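FOKI restriction endonuclease (Planomicrobium okeanokoites, PDB 2FOK) recognises and cleaves DNA as a type IIS restriction endonuclease, probably with metal-ion catalysis, joining helix-turn-helix-class recognition subdomains to a PD-(D/E)XK-class cleavage domain. Local coordinates at residues H34-K38 against N39-P43; K140-D143 against G144-I147; V56-M59 against N60-D63; V26-R29 against N30-V33. One frame throughout, in Å; residues are numbered along the deposited sequence.

All four contacts are local, their centres about 34 to 38 Å from the chain's centre, and contacts 1, 3 and 4 lie within recognition subdomain 1. Along the sequence they run contact 4, contact 1, contact 3, contact 2. Contacts 4 and 1 both use helix 32-45, at its start and its body, with centres about 10 Å apart; contact 3 ends the following helix, 49-60, its centre about 12 Å from that of contact 1 and about 11 Å from that of contact 4. Contact 2, the turn between helices 133-140 and 146-157, is centred about 23 Å from contact 1 but joins contact 4 through the Lys140-Asp28 salt bridge. Contacts 4, 1 and 3 thus pack as neighbours, with contact 2 tied in.

Contact 1. Residues H34-K38 against N39-P43; sequences HNEVK and NIKIP
Asn35 to Lys41 wind through the middle of helix 32-45, where a wider, pi-type turn at 39-41 interrupts the alpha-helix. The axes of 34-38 and 39-43 come within 4.9 Å and diverge by 30°. The bulge shows in bonds that span five residues (i to i+5): Lys41 N donates to Glu36 O at 3.2 Å, and Ile42 N to Val37 O at 3.0 Å. On one flank, Lys38 and Asn39 lie side by side. The lysine chain bends at chi2 and chi4 to set NZ 2.7 Å from Asn39 OD1, well above the plane of that amide and so off its lone pairs. The same NZ bonds Asn35 OD1 at 3.2 Å, tilted 33° from the carbonyl plane, so one ammonium bridges two asparagines. A methionine in its place would probably leave both amide oxygens without their shared donor and set the Asn39 side chain free to turn. On the other flank, Glu36, its CG anti to the backbone N (chi1 157°) and its chain extended, forms a salt bridge with Lys41; the modelled OE2 to NZ distance of 2.4 Å is doubtfully short. Arg22 is a second cationic partner of Glu36 OE2. Buried Val37 CG1 rests 4.0 Å from Ile42 CG1. At the kink Pro43, lacking an N-H, brings its CD to 3.7 Å from Lys38 O.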
loop_
_atom_site.group_PDB
_atom_site.type_symbol
_atom_site.label_atom_id
_atom_site.label_comp_id
_atom_site.label_asym_id
_atom_site.label_seq_id
_atom_site.Cartn_x
_atom_site.Cartn_y
_atom_site.Cartn_z
ATOM N N HIS A 34 -30.622 13.716 -9.479
ATOM C CA HIS A 34 -31.251 12.427 -9.727
ATOM C C HIS A 34 -32.112 12.519 -10.979
ATOM O O HIS A 34 -32.079 11.641 -11.852
ATOM C CB HIS A 34 -32.116 12.014 -8.532
ATOM C CG HIS A 34 -33.084 10.917 -8.844
ATOM N ND1 HIS A 34 -32.798 9.585 -8.627
ATOM C CD2 HIS A 34 -34.321 10.952 -9.397
ATOM C CE1 HIS A 34 -33.817 8.847 -9.036
ATOM N NE2 HIS A 34 -34.753 9.651 -9.507
ATOM N N ASN A 35 -32.885 13.595 -11.059
ATOM C CA ASN A 35 -33.760 13.817 -12.199
ATOM C C ASN A 35 -32.945 14.211 -13.422
ATOM O O ASN A 35 -33.191 13.717 -14.521
ATOM C CB ASN A 35 -34.767 14.917 -11.874
ATOM C CG ASN A 35 -35.954 14.398 -11.111
ATOM O OD1 ASN A 35 -36.277 13.210 -11.177
ATOM N ND2 ASN A 35 -36.617 15.282 -10.378
ATOM N N GLU A 36 -31.976 15.100 -13.221
ATOM C CA GLU A 36 -31.114 15.563 -14.306
ATOM C C GLU A 36 -30.446 14.374 -14.973
ATOM O O GLU A 36 -30.426 14.273 -16.201
ATOM C CB GLU A 36 -30.048 16.521 -13.758
ATOM C CG GLU A 36 -28.784 16.663 -14.609
ATOM C CD GLU A 36 -27.596 17.219 -13.814
ATOM O OE1 GLU A 36 -27.802 17.840 -12.751
ATOM O OE2 GLU A 36 -26.446 17.035 -14.251
ATOM N N VAL A 37 -29.912 13.470 -14.157
ATOM C CA VAL A 37 -29.227 12.285 -14.670
ATOM C C VAL A 37 -30.164 11.355 -15.428
ATOM O O VAL A 37 -29.972 11.102 -16.616
ATOM C CB VAL A 37 -28.541 11.483 -13.528
ATOM C CG1 VAL A 37 -28.106 10.096 -14.040
ATOM C CG2 VAL A 37 -27.328 12.256 -13.002
ATOM N N LYS A 38 -31.179 10.850 -14.740
ATOM C CA LYS A 38 -32.131 9.933 -15.347
ATOM C C LYS A 38 -33.017 10.556 -16.426
ATOM O O LYS A 38 -33.527 9.844 -17.290
ATOM C CB LYS A 38 -33.013 9.319 -14.262
ATOM C CG LYS A 38 -34.336 10.033 -14.043
ATOM C CD LYS A 38 -35.461 9.046 -13.784
ATOM C CE LYS A 38 -36.751 9.776 -13.471
ATOM N NZ LYS A 38 -36.589 11.251 -13.636
ATOM N N ASN A 39 -33.202 11.873 -16.377
ATOM C CA ASN A 39 -34.061 12.557 -17.341
ATOM C C ASN A 39 -33.329 13.263 -18.477
ATOM O O ASN A 39 -33.969 13.752 -19.416
ATOM C CB ASN A 39 -34.946 13.586 -16.627
ATOM C CG ASN A 39 -36.246 12.996 -16.116
ATOM O OD1 ASN A 39 -36.512 11.805 -16.275
ATOM N ND2 ASN A 39 -37.065 13.833 -15.495
ATOM N N ILE A 40 -32.002 13.320 -18.412
ATOM C CA ILE A 40 -31.260 14.011 -19.452
ATOM C C ILE A 40 -29.932 13.386 -19.854
ATOM O O ILE A 40 -29.694 13.133 -21.036
ATOM C CB ILE A 40 -31.012 15.466 -19.035
ATOM C CG1 ILE A 40 -32.333 16.245 -19.092
ATOM C CG2 ILE A 40 -29.959 16.096 -19.934
ATOM C CD1 ILE A 40 -32.490 17.284 -17.997
ATOM N N LYS A 41 -29.069 13.146 -18.871
ATOM C CA LYS A 41 -27.748 12.571 -19.114
ATOM C C LYS A 41 -27.741 11.174 -19.704
ATOM O O LYS A 41 -27.008 10.898 -20.651
ATOM C CB LYS A 41 -26.949 12.539 -17.815
ATOM C CG LYS A 41 -26.538 13.900 -17.318
ATOM C CD LYS A 41 -25.289 14.391 -18.021
ATOM C CE LYS A 41 -24.879 15.744 -17.469
ATOM N NZ LYS A 41 -25.391 15.881 -16.079
ATOM N N ILE A 42 -28.545 10.289 -19.123
ATOM C CA ILE A 42 -28.612 8.896 -19.558
ATOM C C ILE A 42 -29.217 8.703 -20.949
ATOM O O ILE A 42 -28.593 8.098 -21.818
ATOM C CB ILE A 42 -29.374 8.038 -18.504
ATOM C CG1 ILE A 42 -28.481 7.836 -17.275
ATOM C CG2 ILE A 42 -29.757 6.685 -19.086
ATOM C CD1 ILE A 42 -29.050 6.905 -16.236
ATOM N N PRO A 43 -30.430 9.226 -21.187
ATOM C CA PRO A 43 -31.001 9.038 -22.522
ATOM C C PRO A 43 -30.129 9.681 -23.602
ATOM O O PRO A 43 -30.231 9.344 -24.781
ATOM C CB PRO A 43 -32.385 9.690 -22.427
ATOM C CG PRO A 43 -32.322 10.590 -21.244
ATOM C CD PRO A 43 -31.315 10.003 -20.301
#

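Contact 2. Residues K140-D143 against G144-I147; sequences KSAD and GSAI
Ala142 and Ser145 are the two ends of a type II beta turn that links helix 133-140 to helix 146-157, with Ser145 as the N-cap of the second helix. Ser145 carries the contact. Its OG sits between its own backbone N and carbonyl carbon (chi1 59°), which brings the hydroxyl back over the turn to donate to Ala142 O at 2.6 Å. Ser145 N donates to the same oxygen at 3.3 Å, from well above the carbonyl plane, and both donors arrive from one face of it. The doubly gripped carbonyl thus closes the turn by backbone and side chain together. OG has a second role as acceptor for Glu148 N in the first turn of the helix. Alongside, the methyl of Ala142 lies 3.8 Å from Ser145 CB. Gly144 takes the positive phi (75°) of a type II turn, a conformation that favours glycine, and its N is bonded to Glu148 OE1. Asp143 has CG beside its backbone N, anti to the carbonyl carbon; its OD1 leaves the turn for a salt bridge with Lys21. Ser141, whose OG is hydrogen-bonded to Tyr138 O, offers its CB to Ile147 CG2 at 4.4 Å.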
loop_
_atom_site.group_PDB
_atom_site.type_symbol
_atom_site.label_atom_id
_atom_site.label_comp_id
_atom_site.label_asym_id
_atom_site.label_seq_id
_atom_site.Cartn_x
_atom_site.Cartn_y
_atom_site.Cartn_z
ATOM N N LYS A 140 -29.251 17.179 0.530
ATOM C CA LYS A 140 -30.032 18.422 0.567
ATOM C C LYS A 140 -29.253 19.643 1.059
ATOM O O LYS A 140 -29.687 20.789 0.874
ATOM C CB LYS A 140 -31.272 18.238 1.441
ATOM C CG LYS A 140 -31.092 17.247 2.577
ATOM C CD LYS A 140 -32.396 16.531 2.921
ATOM C CE LYS A 140 -32.796 15.525 1.845
ATOM N NZ LYS A 140 -31.758 15.401 0.792
ATOM N N SER A 141 -28.102 19.395 1.677
ATOM C CA SER A 141 -27.250 20.456 2.209
ATOM C C SER A 141 -26.918 21.537 1.178
ATOM O O SER A 141 -26.629 21.243 0.024
ATOM C CB SER A 141 -25.951 19.857 2.734
ATOM O OG SER A 141 -25.160 19.385 1.652
ATOM N N ALA A 142 -26.957 22.794 1.598
ATOM C CA ALA A 142 -26.641 23.887 0.688
ATOM C C ALA A 142 -25.152 23.830 0.377
ATOM O O ALA A 142 -24.341 23.490 1.243
ATOM C CB ALA A 142 -26.992 25.222 1.331
ATOM N N ASP A 143 -24.794 24.147 -0.861
ATOM C CA ASP A 143 -23.395 24.145 -1.278
ATOM C C ASP A 143 -22.616 25.239 -0.551
ATOM O O ASP A 143 -23.047 26.387 -0.522
ATOM C CB ASP A 143 -23.290 24.413 -2.773
ATOM C CG ASP A 143 -23.617 23.207 -3.613
ATOM O OD1 ASP A 143 -24.055 22.175 -3.061
ATOM O OD2 ASP A 143 -23.433 23.305 -4.845
ATOM N N GLY A 144 -21.466 24.883 0.012
ATOM C CA GLY A 144 -20.639 25.854 0.705
ATOM C C GLY A 144 -21.153 26.273 2.068
ATOM O O GLY A 144 -20.533 27.083 2.763
ATOM N N SER A 145 -22.298 25.734 2.462
ATOM C CA SER A 145 -22.856 26.085 3.756
ATOM C C SER A 145 -21.960 25.555 4.874
ATOM O O SER A 145 -21.029 24.790 4.628
ATOM C CB SER A 145 -24.267 25.509 3.892
ATOM O OG SER A 145 -24.255 24.101 3.751
ATOM N N ALA A 146 -22.239 25.989 6.102
ATOM C CA ALA A 146 -21.481 25.557 7.269
ATOM C C ALA A 146 -21.996 24.203 7.727
ATOM O O ALA A 146 -21.296 23.476 8.432
ATOM C CB ALA A 146 -21.632 26.558 8.390
ATOM N N ILE A 147 -23.227 23.879 7.331
ATOM C CA ILE A 147 -23.841 22.613 7.704
ATOM C C ILE A 147 -23.307 21.459 6.850
ATOM O O ILE A 147 -23.073 20.361 7.357
ATOM C CB ILE A 147 -25.377 22.697 7.597
ATOM C CG1 ILE A 147 -26.007 21.621 8.479
ATOM C CG2 ILE A 147 -25.822 22.581 6.146
ATOM C CD1 ILE A 147 -26.719 20.515 7.712
#

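Contact 3. Residues V56-M59 against N60-D63; sequences VAIM and NQHD
Ile58 and Gln61 form the close-packed part of this contact, at the C-terminal end of helix 49-60. Their side chains run side by side in the same direction: Ile58 CD1 lies 3.7 Å from Gln61 NE2 and 3.9 Å from Gln61 CD, so the isoleucine methyl lies over one face of the amide. The bent glutamine chain turns NE2 back to the last helical turn, where it is modelled as donating to Ile58 O. That bond is too short to be trusted in detail, and the nearly eclipsed chi1 of -3° adds to the doubt about how the glutamine is placed near Ile58 O. NE2 also bonds Ile65 O, so the amide spans the helix end and the chain leading to strand 66-67. Asn60 N donates to Ala57 O at 2.8 Å. The other side is looser: Ala57 and Asn60 are exposed, and their side chains do not meet. Inward, Met59 packs on His34 and Lys38 of helix 32-45 and Val56 on Ile42, while Ile58, Met59 and Gln61 all touch Tyr66 of strand 66-67.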
loop_
_atom_site.group_PDB
_atom_site.type_symbol
_atom_site.label_atom_id
_atom_site.label_comp_id
_atom_site.label_asym_id
_atom_site.label_seq_id
_atom_site.Cartn_x
_atom_site.Cartn_y
_atom_site.Cartn_z
ATOM N N VAL A 56 -32.798 4.174 -16.621
ATOM C CA VAL A 56 -33.735 5.216 -16.206
ATOM C C VAL A 56 -34.854 4.556 -15.403
ATOM O O VAL A 56 -35.342 5.109 -14.420
ATOM C CB VAL A 56 -34.340 6.008 -17.422
ATOM C CG1 VAL A 56 -33.290 6.189 -18.517
ATOM C CG2 VAL A 56 -35.571 5.306 -17.965
ATOM N N ALA A 57 -35.231 3.351 -15.816
ATOM C CA ALA A 57 -36.279 2.612 -15.132
ATOM C C ALA A 57 -35.840 2.364 -13.703
ATOM O O ALA A 57 -36.603 2.591 -12.767
ATOM C CB ALA A 57 -36.537 1.272 -15.841
ATOM N N ILE A 58 -34.604 1.895 -13.541
ATOM C CA ILE A 58 -34.069 1.602 -12.219
ATOM C C ILE A 58 -34.027 2.865 -11.368
ATOM O O ILE A 58 -34.220 2.806 -10.154
ATOM C CB ILE A 58 -32.661 0.957 -12.324
ATOM C CG1 ILE A 58 -32.765 -0.540 -12.028
ATOM C CG2 ILE A 58 -31.681 1.602 -11.348
ATOM C CD1 ILE A 58 -32.678 -0.876 -10.554
ATOM N N MET A 59 -33.785 4.010 -12.003
ATOM C CA MET A 59 -33.739 5.276 -11.285
ATOM C C MET A 59 -35.148 5.763 -11.031
ATOM O O MET A 59 -35.367 6.734 -10.301
ATOM C CB MET A 59 -32.978 6.320 -12.098
ATOM C CG MET A 59 -31.521 5.955 -12.301
ATOM S SD MET A 59 -30.499 7.356 -12.698
ATOM C CE MET A 59 -30.930 8.514 -11.410
ATOM N N ASN A 60 -36.107 5.075 -11.635
ATOM C CA ASN A 60 -37.503 5.445 -11.490
ATOM C C ASN A 60 -38.243 4.809 -10.322
ATOM O O ASN A 60 -39.319 5.282 -9.966
ATOM C CB ASN A 60 -38.269 5.156 -12.784
ATOM C CG ASN A 60 -39.355 6.179 -13.041
ATOM O OD1 ASN A 60 -39.126 7.383 -12.905
ATOM N ND2 ASN A 60 -40.548 5.708 -13.397
ATOM N N GLN A 61 -37.680 3.755 -9.727
ATOM C CA GLN A 61 -38.328 3.073 -8.598
ATOM C C GLN A 61 -38.566 4.018 -7.419
ATOM O O GLN A 61 -37.912 5.047 -7.301
ATOM C CB GLN A 61 -37.495 1.873 -8.136
ATOM C CG GLN A 61 -36.261 1.600 -8.968
ATOM C CD GLN A 61 -35.126 0.985 -8.145
ATOM O OE1 GLN A 61 -35.298 -0.045 -7.481
ATOM N NE2 GLN A 61 -33.958 1.624 -8.187
ATOM N N HIS A 62 -39.512 3.666 -6.554
ATOM C CA HIS A 62 -39.849 4.494 -5.394
ATOM C C HIS A 62 -38.734 4.424 -4.357
ATOM O O HIS A 62 -38.230 5.446 -3.893
ATOM C CB HIS A 62 -41.169 4.016 -4.776
ATOM C CG HIS A 62 -41.586 4.785 -3.561
ATOM N ND1 HIS A 62 -41.655 4.218 -2.306
ATOM C CD2 HIS A 62 -41.988 6.069 -3.415
ATOM C CE1 HIS A 62 -42.082 5.119 -1.439
ATOM N NE2 HIS A 62 -42.292 6.252 -2.085
ATOM N N ASP A 63 -38.371 3.201 -3.986
ATOM C CA ASP A 63 -37.305 2.953 -3.028
ATOM C C ASP A 63 -36.112 2.554 -3.873
ATOM O O ASP A 63 -36.034 1.440 -4.378
ATOM C CB ASP A 63 -37.706 1.823 -2.078
ATOM C CG ASP A 63 -38.862 2.215 -1.172
ATOM O OD1 ASP A 63 -38.916 3.390 -0.754
ATOM O OD2 ASP A 63 -39.719 1.355 -0.884
#

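Contact 4. Residues V26-R29 against N30-V33; sequences VFDR and NSKV
Asp28 and Asn30 form an Asx turn within the type I beta turn from Asp28 to Ser31, which leads from the loop after helix 17-24 into helix 32-45 with Ser31 at the N-cap. The turn's own backbone bond, Ser31 N to Asp28 O, is weak at 3.3 Å, and the aspartate reinforces it. Its CB lies 3.9 Å from Ser31 OG, a hydroxyl whose hydrogen-bond partner is Gln25 O. CG, anti to the backbone N (chi1 171°), swings over the turn to 4.0 Å from Ser31 CB. From there OD1 takes the N-H of Asn30 at 2.7 Å, met nearly along its C-O axis, which is the bond that defines the Asx turn. OD2 receives a water proton at 2.8 Å, and the same water reaches Asn30 O through a weak bond. OD2 also accepts from Ser139 OG and pairs with Lys140, so a buried carboxylate ties the turn to the end of helix 133-140. With an alanine at this position, the Asn30 N-H would probably lose its acceptor and Lys140 the charge that answers its own. On the surface Arg29 and Asn30 run side by side, their flat groups 73° apart, with Asn30 ND2 at the guanidinium edge, 4.0 Å from Arg29 NE; Arg29 NH1 is held by His62 O. Beneath the turn, the buried valines cross at about a right angle, Val26 CG2 standing 4.0 Å from Val33 CG1.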
loop_
_atom_site.group_PDB
_atom_site.type_symbol
_atom_site.label_atom_id
_atom_site.label_comp_id
_atom_site.label_asym_id
_atom_site.label_seq_id
_atom_site.Cartn_x
_atom_site.Cartn_y
_atom_site.Cartn_z
ATOM N N VAL A 26 -27.703 11.066 -6.247
ATOM C CA VAL A 26 -28.321 10.197 -7.240
ATOM C C VAL A 26 -29.096 9.077 -6.549
ATOM O O VAL A 26 -29.954 8.429 -7.150
ATOM C CB VAL A 26 -27.217 9.640 -8.189
ATOM C CG1 VAL A 26 -27.417 8.162 -8.465
ATOM C CG2 VAL A 26 -27.204 10.456 -9.480
ATOM N N PHE A 27 -28.800 8.860 -5.272
ATOM C CA PHE A 27 -29.506 7.835 -4.505
ATOM C C PHE A 27 -30.678 8.484 -3.757
ATOM O O PHE A 27 -31.437 7.807 -3.069
ATOM C CB PHE A 27 -28.565 7.177 -3.492
ATOM C CG PHE A 27 -27.396 6.473 -4.109
ATOM C CD1 PHE A 27 -26.353 7.198 -4.674
ATOM C CD2 PHE A 27 -27.292 5.088 -4.046
ATOM C CE1 PHE A 27 -25.221 6.565 -5.153
ATOM C CE2 PHE A 27 -26.165 4.439 -4.524
ATOM C CZ PHE A 27 -25.124 5.178 -5.076
ATOM N N ASP A 28 -30.797 9.804 -3.895
ATOM C CA ASP A 28 -31.856 10.595 -3.260
ATOM C C ASP A 28 -32.903 10.941 -4.322
ATOM O O ASP A 28 -32.647 11.744 -5.200
ATOM C CB ASP A 28 -31.252 11.876 -2.669
ATOM C CG ASP A 28 -32.304 12.854 -2.179
ATOM O OD1 ASP A 28 -33.462 12.767 -2.627
ATOM O OD2 ASP A 28 -31.971 13.719 -1.341
ATOM N N ARG A 29 -34.084 10.338 -4.216
ATOM C CA ARG A 29 -35.172 10.526 -5.175
ATOM C C ARG A 29 -35.690 11.944 -5.368
ATOM O O ARG A 29 -36.229 12.269 -6.428
ATOM C CB ARG A 29 -36.346 9.611 -4.811
ATOM C CG ARG A 29 -36.962 9.890 -3.442
ATOM C CD ARG A 29 -38.301 9.158 -3.275
ATOM N NE ARG A 29 -38.751 9.108 -1.883
ATOM C CZ ARG A 29 -38.864 7.989 -1.170
ATOM N NH1 ARG A 29 -38.562 6.814 -1.711
ATOM N NH2 ARG A 29 -39.283 8.041 0.088
ATOM N N ASN A 30 -35.520 12.789 -4.358
ATOM C CA ASN A 30 -35.999 14.163 -4.438
ATOM C C ASN A 30 -34.914 15.209 -4.675
ATOM O O ASN A 30 -35.037 16.345 -4.214
ATOM C CB ASN A 30 -36.771 14.506 -3.167
ATOM C CG ASN A 30 -38.013 13.653 -2.998
ATOM O OD1 ASN A 30 -38.817 13.522 -3.927
ATOM N ND2 ASN A 30 -38.178 13.063 -1.816
ATOM N N SER A 31 -33.847 14.841 -5.379
ATOM C CA SER A 31 -32.789 15.804 -5.660
ATOM C C SER A 31 -32.826 16.155 -7.141
ATOM O O SER A 31 -33.395 15.411 -7.942
ATOM C CB SER A 31 -31.413 15.236 -5.291
ATOM O OG SER A 31 -31.165 14.021 -5.968
ATOM N N LYS A 32 -32.225 17.289 -7.492
ATOM C CA LYS A 32 -32.177 17.749 -8.879
ATOM C C LYS A 32 -31.347 16.831 -9.770
ATOM O O LYS A 32 -31.768 16.462 -10.871
ATOM C CB LYS A 32 -31.591 19.161 -8.954
ATOM C CG LYS A 32 -31.924 20.048 -7.777
ATOM C CD LYS A 32 -32.201 21.471 -8.233
ATOM C CE LYS A 32 -33.473 22.023 -7.586
ATOM N NZ LYS A 32 -33.287 23.407 -7.050
ATOM N N VAL A 33 -30.159 16.481 -9.286
ATOM C CA VAL A 33 -29.232 15.631 -10.023
ATOM C C VAL A 33 -29.841 14.289 -10.390
ATOM O O VAL A 33 -29.612 13.787 -11.489
ATOM C CB VAL A 33 -27.930 15.404 -9.210
ATOM C CG1 VAL A 33 -27.002 14.431 -9.940
ATOM C CG2 VAL A 33 -27.226 16.733 -8.991
HETATM O O HOH W 1 -33.364 16.049 -2.136
#